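Local coordinates for DNA fragmentation factor subunit beta (Mus musculus, PDB 1V0D), which cleaves DNA as a caspase-activated nuclease, driving DNA fragmentation and chromatin condensation during apoptosis, at residues 258-271 / 299-313. Residues are numbered along the deposited sequence; the frame is centred on the assembly and turned at random.
Sequences TWNLDHIIEKKRTV and NLKLVHIACHKKTTH. With MG (magnesium ion), chain C; ZN (zinc ion), chain B.
The indole of W259 lies with one face over H304: CB of H304 sits 3.7 Å from the centroid of its six-membered ring, and the imidazole turns an edge to the indole, with the W259 five-membered ring and H304 ring planes at 75°. From there strands 260-263 and 300-303 run antiparallel, N260 paired with V303 and D262 with K301 through two backbone hydrogen bonds each. On the L261 and H263 face, L300 puts CD2 squarely over the H263 ring, 3.3 Å from its centroid; NE2 of that ring bonds L294 O. Past the end of strand 260-263, the N299 amide meets the backbone of I265: OD1 takes its N-H at 2.9 Å, in the carbonyl plane, while ND2 gives a straight hydrogen bond to I265 O and also a hydrogen bond to L293 O.

The face with N260 and D262 holds the metal. With CG anti to the backbone N (chi1 -180°), the D262 carboxylate extends to bind magnesium through OD1 at 2.3 Å and meet H313 through OD2. H308 turns its ring edge to the ion, NE2 3.0 Å from magnesium, with the N260 amide stacked over its ring, planes 17° apart. H313 NE2 gives a hydrogen bond to the syn lone pair of D262 OD2 at 3.2 Å, and ND1 is held by T311 O. A leucine in place of H313 would probably leave OD2 without this donor and the carboxylate less firmly oriented at the metal. C307, with C229, C238 and H242, forms a separate zinc site. The paired strands, with magnesium at D262 and H308, are consistent with the metal-binding core of a His-Me finger nuclease, the superfamily of this domain.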
loop_
_atom_site.group_PDB
_atom_site.type_symbol
_atom_site.label_atom_id
_atom_site.label_comp_id
_atom_site.label_asym_id
_atom_site.label_seq_id
_atom_site.Cartn_x
_atom_site.Cartn_y
_atom_site.Cartn_z
ATOM N N THR A 258 3.742 -1.890 1.969
ATOM C CA THR A 258 3.656 -0.878 0.939
ATOM C C THR A 258 5.008 -0.571 0.312
ATOM O O THR A 258 5.070 0.005 -0.779
ATOM C CB THR A 258 3.032 0.413 1.482
ATOM O OG1 THR A 258 3.873 0.967 2.498
ATOM C CG2 THR A 258 1.652 0.122 2.058
ATOM N N TRP A 259 6.087 -0.943 1.002
ATOM C CA TRP A 259 7.429 -0.741 0.464
ATOM C C TRP A 259 7.609 -1.811 -0.592
ATOM O O TRP A 259 7.344 -2.984 -0.346
ATOM C CB TRP A 259 8.489 -0.885 1.543
ATOM C CG TRP A 259 8.608 0.348 2.346
ATOM C CD1 TRP A 259 7.632 0.933 3.099
ATOM C CD2 TRP A 259 9.777 1.162 2.497
ATOM N NE1 TRP A 259 8.120 2.063 3.716
ATOM C CE2 TRP A 259 9.436 2.227 3.364
ATOM C CE3 TRP A 259 11.082 1.096 1.986
ATOM C CZ2 TRP A 259 10.351 3.215 3.730
ATOM C CZ3 TRP A 259 11.992 2.077 2.351
ATOM C CH2 TRP A 259 11.621 3.124 3.216
ATOM N N ASN A 260 8.068 -1.402 -1.764
ATOM C CA ASN A 260 8.210 -2.308 -2.885
ATOM C C ASN A 260 9.664 -2.648 -3.274
ATOM O O ASN A 260 10.573 -1.849 -3.046
ATOM C CB ASN A 260 7.464 -1.647 -4.048
ATOM C CG ASN A 260 7.277 -2.552 -5.230
ATOM O OD1 ASN A 260 8.060 -2.525 -6.186
ATOM N ND2 ASN A 260 6.226 -3.363 -5.185
ATOM N N LEU A 261 9.879 -3.851 -3.815
ATOM C CA LEU A 261 11.194 -4.267 -4.330
ATOM C C LEU A 261 11.027 -4.036 -5.841
ATOM O O LEU A 261 10.631 -4.937 -6.584
ATOM C CB LEU A 261 11.467 -5.750 -4.074
ATOM C CG LEU A 261 12.035 -6.182 -2.723
ATOM C CD1 LEU A 261 12.440 -7.652 -2.794
ATOM C CD2 LEU A 261 13.229 -5.341 -2.366
ATOM N N ASP A 262 11.321 -2.820 -6.281
ATOM C CA ASP A 262 11.121 -2.424 -7.668
ATOM C C ASP A 262 12.248 -2.770 -8.641
ATOM O O ASP A 262 13.407 -2.427 -8.410
ATOM C CB ASP A 262 10.806 -0.915 -7.671
ATOM C CG ASP A 262 10.568 -0.343 -9.062
ATOM O OD1 ASP A 262 9.760 -0.897 -9.848
ATOM O OD2 ASP A 262 11.191 0.701 -9.356
ATOM N N HIS A 263 11.895 -3.466 -9.722
ATOM C CA HIS A 263 12.861 -3.844 -10.752
ATOM C C HIS A 263 13.275 -2.606 -11.557
ATOM O O HIS A 263 12.417 -1.922 -12.128
ATOM C CB HIS A 263 12.255 -4.860 -11.724
ATOM C CG HIS A 263 12.006 -6.214 -11.132
ATOM N ND1 HIS A 263 10.970 -6.471 -10.260
ATOM C CD2 HIS A 263 12.647 -7.396 -11.311
ATOM C CE1 HIS A 263 10.982 -7.752 -9.931
ATOM N NE2 HIS A 263 11.990 -8.335 -10.556
ATOM N N ILE A 264 14.575 -2.323 -11.614
ATOM C CA ILE A 264 15.055 -1.177 -12.368
ATOM C C ILE A 264 14.753 -1.404 -13.843
ATOM O O ILE A 264 14.212 -0.532 -14.518
ATOM C CB ILE A 264 16.554 -0.973 -12.175
ATOM C CG1 ILE A 264 16.864 -0.881 -10.671
ATOM C CG2 ILE A 264 16.993 0.305 -12.893
ATOM C CD1 ILE A 264 18.330 -0.694 -10.344
ATOM N N ILE A 265 15.121 -2.569 -14.356
ATOM C CA ILE A 265 14.802 -2.911 -15.732
ATOM C C ILE A 265 13.515 -3.705 -15.503
ATOM O O ILE A 265 13.552 -4.823 -14.979
ATOM C CB ILE A 265 15.878 -3.819 -16.364
ATOM C CG1 ILE A 265 17.228 -3.099 -16.380
ATOM C CG2 ILE A 265 15.479 -4.199 -17.778
ATOM C CD1 ILE A 265 18.329 -3.885 -17.073
ATOM N N GLU A 266 12.380 -3.105 -15.857
ATOM C CA GLU A 266 11.070 -3.715 -15.649
ATOM C C GLU A 266 11.041 -5.175 -16.043
ATOM O O GLU A 266 11.453 -5.547 -17.142
ATOM C CB GLU A 266 10.019 -2.936 -16.416
ATOM C CG GLU A 266 9.919 -1.500 -15.980
ATOM C CD GLU A 266 8.864 -0.739 -16.755
ATOM O OE1 GLU A 266 9.071 -0.499 -17.965
ATOM O OE2 GLU A 266 7.821 -0.388 -16.154
ATOM N N LYS A 267 10.532 -6.012 -15.151
ATOM C CA LYS A 267 10.520 -7.427 -15.438
ATOM C C LYS A 267 9.426 -7.873 -16.381
ATOM O O LYS A 267 9.679 -8.646 -17.305
ATOM C CB LYS A 267 10.443 -8.231 -14.140
ATOM C CG LYS A 267 9.082 -8.771 -13.837
ATOM C CD LYS A 267 9.081 -9.630 -12.606
ATOM C CE LYS A 267 7.660 -10.063 -12.302
ATOM N NZ LYS A 267 7.575 -10.819 -11.030
ATOM N N LYS A 268 8.210 -7.398 -16.162
ATOM C CA LYS A 268 7.106 -7.813 -17.021
ATOM C C LYS A 268 7.191 -7.095 -18.355
ATOM O O LYS A 268 7.057 -7.689 -19.416
ATOM C CB LYS A 268 5.772 -7.504 -16.340
ATOM C CG LYS A 268 4.577 -8.278 -16.895
ATOM C CD LYS A 268 3.394 -8.173 -15.921
ATOM C CE LYS A 268 2.323 -9.242 -16.163
ATOM N NZ LYS A 268 1.445 -9.405 -14.954
ATOM N N ARG A 269 7.431 -5.798 -18.276
ATOM C CA ARG A 269 7.532 -4.952 -19.447
ATOM C C ARG A 269 8.706 -5.326 -20.364
ATOM O O ARG A 269 8.522 -5.399 -21.576
ATOM C CB ARG A 269 7.655 -3.498 -18.982
ATOM C CG ARG A 269 7.459 -2.443 -20.050
ATOM C CD ARG A 269 6.007 -2.365 -20.502
ATOM N NE ARG A 269 5.756 -1.191 -21.342
ATOM C CZ ARG A 269 4.653 -1.004 -22.068
ATOM N NH1 ARG A 269 3.684 -1.920 -22.067
ATOM N NH2 ARG A 269 4.521 0.099 -22.802
ATOM N N THR A 270 9.891 -5.590 -19.793
ATOM C CA THR A 270 11.085 -5.905 -20.596
ATOM C C THR A 270 11.925 -7.173 -20.355
ATOM O O THR A 270 12.300 -7.860 -21.311
ATOM C CB THR A 270 12.054 -4.717 -20.573
ATOM O OG1 THR A 270 11.958 -4.062 -19.307
ATOM C CG2 THR A 270 11.712 -3.719 -21.665
ATOM N N VAL A 271 12.240 -7.497 -19.108
ATOM C CA VAL A 271 13.067 -8.682 -18.855
ATOM C C VAL A 271 12.462 -10.021 -19.287
ATOM O O VAL A 271 13.091 -10.777 -20.022
ATOM C CB VAL A 271 13.457 -8.810 -17.367
ATOM C CG1 VAL A 271 14.358 -10.003 -17.183
ATOM C CG2 VAL A 271 14.166 -7.555 -16.893
ATOM N N ASN A 299 19.207 -5.889 -9.631
ATOM C CA ASN A 299 18.232 -5.170 -10.422
ATOM C C ASN A 299 17.006 -4.745 -9.616
ATOM O O ASN A 299 16.022 -4.261 -10.183
ATOM C CB ASN A 299 17.810 -6.046 -11.602
ATOM C CG ASN A 299 16.834 -5.352 -12.506
ATOM O OD1 ASN A 299 16.976 -4.160 -12.771
ATOM N ND2 ASN A 299 15.835 -6.086 -12.994
ATOM N N LEU A 300 17.065 -4.925 -8.297
ATOM C CA LEU A 300 15.952 -4.567 -7.414
ATOM C C LEU A 300 16.305 -3.431 -6.470
ATOM O O LEU A 300 17.314 -3.499 -5.763
ATOM C CB LEU A 300 15.514 -5.767 -6.564
ATOM C CG LEU A 300 14.982 -7.022 -7.267
ATOM C CD1 LEU A 300 14.605 -8.060 -6.214
ATOM C CD2 LEU A 300 13.780 -6.685 -8.140
ATOM N N LYS A 301 15.476 -2.391 -6.456
ATOM C CA LYS A 301 15.672 -1.250 -5.567
ATOM C C LYS A 301 14.550 -1.331 -4.522
ATOM O O LYS A 301 13.391 -1.546 -4.878
ATOM C CB LYS A 301 15.531 0.059 -6.348
ATOM C CG LYS A 301 16.805 0.871 -6.584
ATOM C CD LYS A 301 16.416 2.280 -7.088
ATOM C CE LYS A 301 17.573 3.302 -7.070
ATOM N NZ LYS A 301 18.542 3.173 -8.219
ATOM N N LEU A 302 14.881 -1.182 -3.242
ATOM C CA LEU A 302 13.859 -1.217 -2.204
ATOM C C LEU A 302 13.359 0.202 -2.016
ATOM O O LEU A 302 14.065 1.037 -1.463
ATOM C CB LEU A 302 14.436 -1.728 -0.885
ATOM C CG LEU A 302 13.487 -1.675 0.326
ATOM C CD1 LEU A 302 12.295 -2.593 0.116
ATOM C CD2 LEU A 302 14.249 -2.087 1.574
ATOM N N VAL A 303 12.144 0.481 -2.472
ATOM C CA VAL A 303 11.601 1.831 -2.355
ATOM C C VAL A 303 10.316 1.966 -1.558
ATOM O O VAL A 303 9.466 1.069 -1.535
ATOM C CB VAL A 303 11.298 2.468 -3.746
ATOM C CG1 VAL A 303 12.531 2.452 -4.622
ATOM C CG2 VAL A 303 10.165 1.724 -4.421
ATOM N N HIS A 304 10.191 3.125 -0.925
ATOM C CA HIS A 304 9.011 3.509 -0.170
ATOM C C HIS A 304 8.008 3.757 -1.293
ATOM O O HIS A 304 8.400 4.008 -2.424
ATOM C CB HIS A 304 9.339 4.784 0.611
ATOM C CG HIS A 304 8.151 5.502 1.172
ATOM N ND1 HIS A 304 7.252 6.186 0.378
ATOM C CD2 HIS A 304 7.787 5.745 2.453
ATOM C CE1 HIS A 304 6.393 6.830 1.148
ATOM N NE2 HIS A 304 6.696 6.580 2.410
ATOM N N ILE A 305 6.721 3.676 -1.001
ATOM C CA ILE A 305 5.722 3.842 -2.051
ATOM C C ILE A 305 5.776 5.174 -2.813
ATOM O O ILE A 305 5.410 5.236 -3.990
ATOM C CB ILE A 305 4.295 3.619 -1.482
ATOM C CG1 ILE A 305 3.284 3.627 -2.625
ATOM C CG2 ILE A 305 3.977 4.674 -0.422
ATOM C CD1 ILE A 305 1.884 3.347 -2.192
ATOM N N ALA A 306 6.241 6.230 -2.155
ATOM C CA ALA A 306 6.317 7.542 -2.797
ATOM C C ALA A 306 7.481 7.630 -3.803
ATOM O O ALA A 306 7.589 8.594 -4.571
ATOM C CB ALA A 306 6.456 8.638 -1.732
ATOM N N CYS A 307 8.347 6.622 -3.780
ATOM C CA CYS A 307 9.495 6.572 -4.670
ATOM C C CYS A 307 9.378 5.381 -5.591
ATOM O O CYS A 307 10.383 4.850 -6.044
ATOM C CB CYS A 307 10.802 6.459 -3.879
ATOM S SG CYS A 307 11.200 7.925 -2.938
ATOM N N HIS A 308 8.154 4.932 -5.833
ATOM C CA HIS A 308 7.943 3.822 -6.743
ATOM C C HIS A 308 7.269 4.420 -7.954
ATOM O O HIS A 308 6.049 4.526 -7.992
ATOM C CB HIS A 308 7.025 2.756 -6.148
ATOM C CG HIS A 308 6.884 1.536 -7.010
ATOM N ND1 HIS A 308 5.951 0.552 -6.764
ATOM C CD2 HIS A 308 7.591 1.115 -8.086
ATOM C CE1 HIS A 308 6.090 -0.420 -7.646
ATOM N NE2 HIS A 308 7.080 -0.105 -8.461
ATOM N N LYS A 309 8.059 4.847 -8.927
ATOM C CA LYS A 309 7.478 5.404 -10.128
ATOM C C LYS A 309 6.853 4.246 -10.887
ATOM O O LYS A 309 7.521 3.268 -11.209
ATOM C CB LYS A 309 8.546 6.100 -10.970
ATOM C CG LYS A 309 9.127 7.316 -10.272
ATOM C CD LYS A 309 10.130 8.078 -11.130
ATOM C CE LYS A 309 10.689 9.265 -10.344
ATOM N NZ LYS A 309 11.740 10.022 -11.083
ATOM N N LYS A 310 5.554 4.351 -11.132
ATOM C CA LYS A 310 4.817 3.320 -11.843
ATOM C C LYS A 310 4.844 3.616 -13.329
ATOM O O LYS A 310 4.157 2.967 -14.117
ATOM C CB LYS A 310 3.372 3.273 -11.347
ATOM C CG LYS A 310 3.192 2.573 -10.003
ATOM C CD LYS A 310 3.463 1.080 -10.132
ATOM C CE LYS A 310 2.980 0.322 -8.897
ATOM N NZ LYS A 310 3.144 -1.163 -9.031
ATOM N N THR A 311 5.639 4.615 -13.702
ATOM C CA THR A 311 5.782 5.000 -15.098
ATOM C C THR A 311 6.761 4.031 -15.731
ATOM O O THR A 311 7.408 3.247 -15.035
ATOM C CB THR A 311 6.368 6.398 -15.234
ATOM O OG1 THR A 311 5.777 7.254 -14.252
ATOM C CG2 THR A 311 6.083 6.952 -16.625
ATOM N N THR A 312 6.881 4.090 -17.048
ATOM C CA THR A 312 7.792 3.201 -17.742
ATOM C C THR A 312 9.236 3.527 -17.417
ATOM O O THR A 312 9.616 4.691 -17.378
ATOM C CB THR A 312 7.627 3.303 -19.258
ATOM O OG1 THR A 312 6.248 3.146 -19.595
ATOM C CG2 THR A 312 8.431 2.210 -19.950
ATOM N N HIS A 313 10.022 2.487 -17.151
ATOM C CA HIS A 313 11.452 2.623 -16.891
ATOM C C HIS A 313 11.951 2.434 -18.319
ATOM O O HIS A 313 11.866 1.330 -18.868
ATOM C CB HIS A 313 11.961 1.473 -16.014
ATOM C CG HIS A 313 11.405 1.462 -14.623
ATOM N ND1 HIS A 313 10.225 2.087 -14.281
ATOM C CD2 HIS A 313 11.857 0.872 -13.491
ATOM C CE1 HIS A 313 9.975 1.884 -12.999
ATOM N NE2 HIS A 313 10.950 1.150 -12.496
HETATM MG MG MG C . 7.922 -2.130 -10.466
HETATM ZN ZN ZN B . 12.092 7.393 -0.979
#